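PDB 3QTG: pyruvate kinase from Pyrobaculum aerophilum, which catalyses the last step of glycolysis, the transfer of phosphate from phosphoenolpyruvate to ADP that yields pyruvate and ATP, and works as a homotetramer. Local coordinates for the interface of chains A and B. Coordinates in Å, arbitrary orientation; residue numbers count along the deposited sequence, not the author numbering. Chains: chain A/B, Pyruvate kinase.

The interface of chains A and B. Residues chain A 305-306, 309, 313, 344; chain B 264, 267-268, 271.
B:Pro267 lays its ring against A:Phe309 at a two-fold helix-to-helix interface between the TIM-barrel domains of two pyruvate kinase subunits; the enzyme is a homotetramer, and this patch recurs with the chains exchanged. The proline sits in the first turn of helix 266-279, the phenylalanine on helix 302-313 of the partner. CB of B:Pro267 points down onto the centre of the phenyl ring, 3.6 Å from its centroid, a CH-pi contact over one face. A:Phe309 has CG anti to its backbone N (chi1 180°), which carries the ring away from its own helix and beneath the proline. The pyrrolidine face directed away from the phenyl ring is turned to the side-chain amide of A:Asn306, whose ND2 lies 3.6 Å from CB of B:Pro267, while CG2 of A:Ile305 lies 4.0 Å from CA of B:Asp264. A:Ile305 and A:Asn306, one turn before A:Phe309, thus border the 3-10 helix 263-265 and the start of helix 266-279.

The far end of the phenyl ring runs into B:Ile268, whose CG1 touches CE1 at 3.8 Å. The isoleucine also packs its CG1 and CD1 on the backbone O of A:Asn344, itself at the edge of the phenyl ring and in its plane. B:Arg271 brings its guanidinium to the CE2 corner, nearly perpendicular to the ring; a bend at chi3 (-82°) turns the group toward chain A. NH1 lies 2.9 Å from the hydroxyl OG of A:Ser313, a weak, strongly bent hydrogen bond. That hydroxyl donates in turn to the backbone O of A:Phe309, from above the carbonyl plane, tying the serine back to its own helix.

A:Asn344, in the loop following helix 331-343, supplies the polar flank. Its ND2 donates to carboxylate OD2 of B:Asp264 at 2.7 Å, reaching the anti side from outside the carboxylate plane. Amide and carboxylate stand almost at right angles (87°), and the bond is bent at the hydrogen.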
loop_
_atom_site.group_PDB
_atom_site.type_symbol
_atom_site.label_atom_id
_atom_site.label_comp_id
_atom_site.label_asym_id
_atom_site.label_seq_id
_atom_site.Cartn_x
_atom_site.Cartn_y
_atom_site.Cartn_z
ATOM N N ILE A 305 -23.570 -22.097 -16.347
ATOM C CA ILE A 305 -23.757 -20.679 -16.020
ATOM C C ILE A 305 -22.679 -20.195 -15.031
ATOM O O ILE A 305 -22.033 -19.196 -15.281
ATOM C CB ILE A 305 -25.194 -20.392 -15.483
ATOM C CG1 ILE A 305 -26.225 -20.575 -16.612
ATOM C CG2 ILE A 305 -25.280 -19.000 -14.855
ATOM C CD1 ILE A 305 -27.608 -20.951 -16.150
ATOM N N ASN A 306 -22.479 -20.899 -13.921
ATOM C CA ASN A 306 -21.387 -20.531 -13.011
ATOM C C ASN A 306 -19.992 -20.508 -13.690
ATOM O O ASN A 306 -19.213 -19.577 -13.464
ATOM C CB ASN A 306 -21.377 -21.411 -11.765
ATOM C CG ASN A 306 -22.560 -21.143 -10.849
ATOM O OD1 ASN A 306 -23.323 -22.056 -10.502
ATOM N ND2 ASN A 306 -22.716 -19.897 -10.437
ATOM N N PHE A 309 -19.766 -17.490 -15.923
ATOM C CA PHE A 309 -19.761 -16.325 -15.064
ATOM C C PHE A 309 -18.343 -16.138 -14.493
ATOM O O PHE A 309 -17.784 -15.076 -14.607
ATOM C CB PHE A 309 -20.818 -16.437 -13.960
ATOM C CG PHE A 309 -20.849 -15.252 -13.030
ATOM C CD1 PHE A 309 -21.703 -14.177 -13.280
ATOM C CD2 PHE A 309 -20.007 -15.198 -11.921
ATOM C CE1 PHE A 309 -21.730 -13.079 -12.424
ATOM C CE2 PHE A 309 -20.011 -14.094 -11.062
ATOM C CZ PHE A 309 -20.872 -13.038 -11.313
ATOM N N SER A 313 -15.382 -13.255 -15.207
ATOM C CA SER A 313 -14.920 -12.469 -14.039
ATOM C C SER A 313 -13.424 -12.294 -13.932
ATOM O O SER A 313 -12.965 -11.298 -13.381
ATOM C CB SER A 313 -15.375 -13.116 -12.728
ATOM O OG SER A 313 -16.748 -12.897 -12.549
ATOM N N ASN A 344 -24.607 -10.081 -16.495
ATOM C CA ASN A 344 -24.660 -10.220 -15.042
ATOM C C ASN A 344 -23.300 -10.172 -14.357
ATOM O O ASN A 344 -23.241 -10.049 -13.134
ATOM C CB ASN A 344 -25.357 -11.528 -14.658
ATOM C CG ASN A 344 -26.831 -11.498 -14.951
ATOM O OD1 ASN A 344 -27.627 -10.978 -14.156
ATOM N ND2 ASN A 344 -27.214 -12.035 -16.118
ATOM N N ASP B 264 -29.254 -17.068 -14.351
ATOM C CA ASP B 264 -28.116 -16.167 -14.599
ATOM C C ASP B 264 -27.839 -15.134 -13.491
ATOM O O ASP B 264 -26.784 -14.482 -13.492
ATOM C CB ASP B 264 -28.297 -15.454 -15.955
ATOM C CG ASP B 264 -29.546 -14.548 -15.995
ATOM O OD1 ASP B 264 -30.627 -14.960 -15.529
ATOM O OD2 ASP B 264 -29.451 -13.410 -16.496
ATOM N N PRO B 267 -25.246 -16.512 -9.439
ATOM C CA PRO B 267 -23.827 -16.305 -9.111
ATOM C C PRO B 267 -23.476 -15.004 -8.375
ATOM O O PRO B 267 -22.614 -15.023 -7.501
ATOM C CB PRO B 267 -23.143 -16.348 -10.486
ATOM C CG PRO B 267 -24.059 -17.216 -11.325
ATOM C CD PRO B 267 -25.430 -16.842 -10.874
ATOM N N ILE B 268 -24.115 -13.889 -8.742
ATOM C CA ILE B 268 -23.955 -12.604 -8.052
ATOM C C ILE B 268 -24.449 -12.690 -6.600
ATOM O O ILE B 268 -23.842 -12.126 -5.713
ATOM C CB ILE B 268 -24.712 -11.452 -8.789
ATOM C CG1 ILE B 268 -23.991 -11.048 -10.069
ATOM C CG2 ILE B 268 -24.847 -10.192 -7.901
ATOM C CD1 ILE B 268 -22.982 -9.931 -9.868
ATOM N N ARG B 271 -22.196 -14.727 -4.395
ATOM C CA ARG B 271 -21.020 -13.912 -4.109
ATOM C C ARG B 271 -21.260 -12.874 -3.010
ATOM O O ARG B 271 -20.417 -12.693 -2.135
ATOM C CB ARG B 271 -20.508 -13.259 -5.390
ATOM C CG ARG B 271 -19.087 -12.812 -5.299
ATOM C CD ARG B 271 -18.734 -11.794 -6.386
ATOM N NE ARG B 271 -18.421 -12.432 -7.656
ATOM C CZ ARG B 271 -17.591 -11.916 -8.561
ATOM N NH1 ARG B 271 -17.347 -12.567 -9.694
ATOM N NH2 ARG B 271 -16.994 -10.750 -8.331
#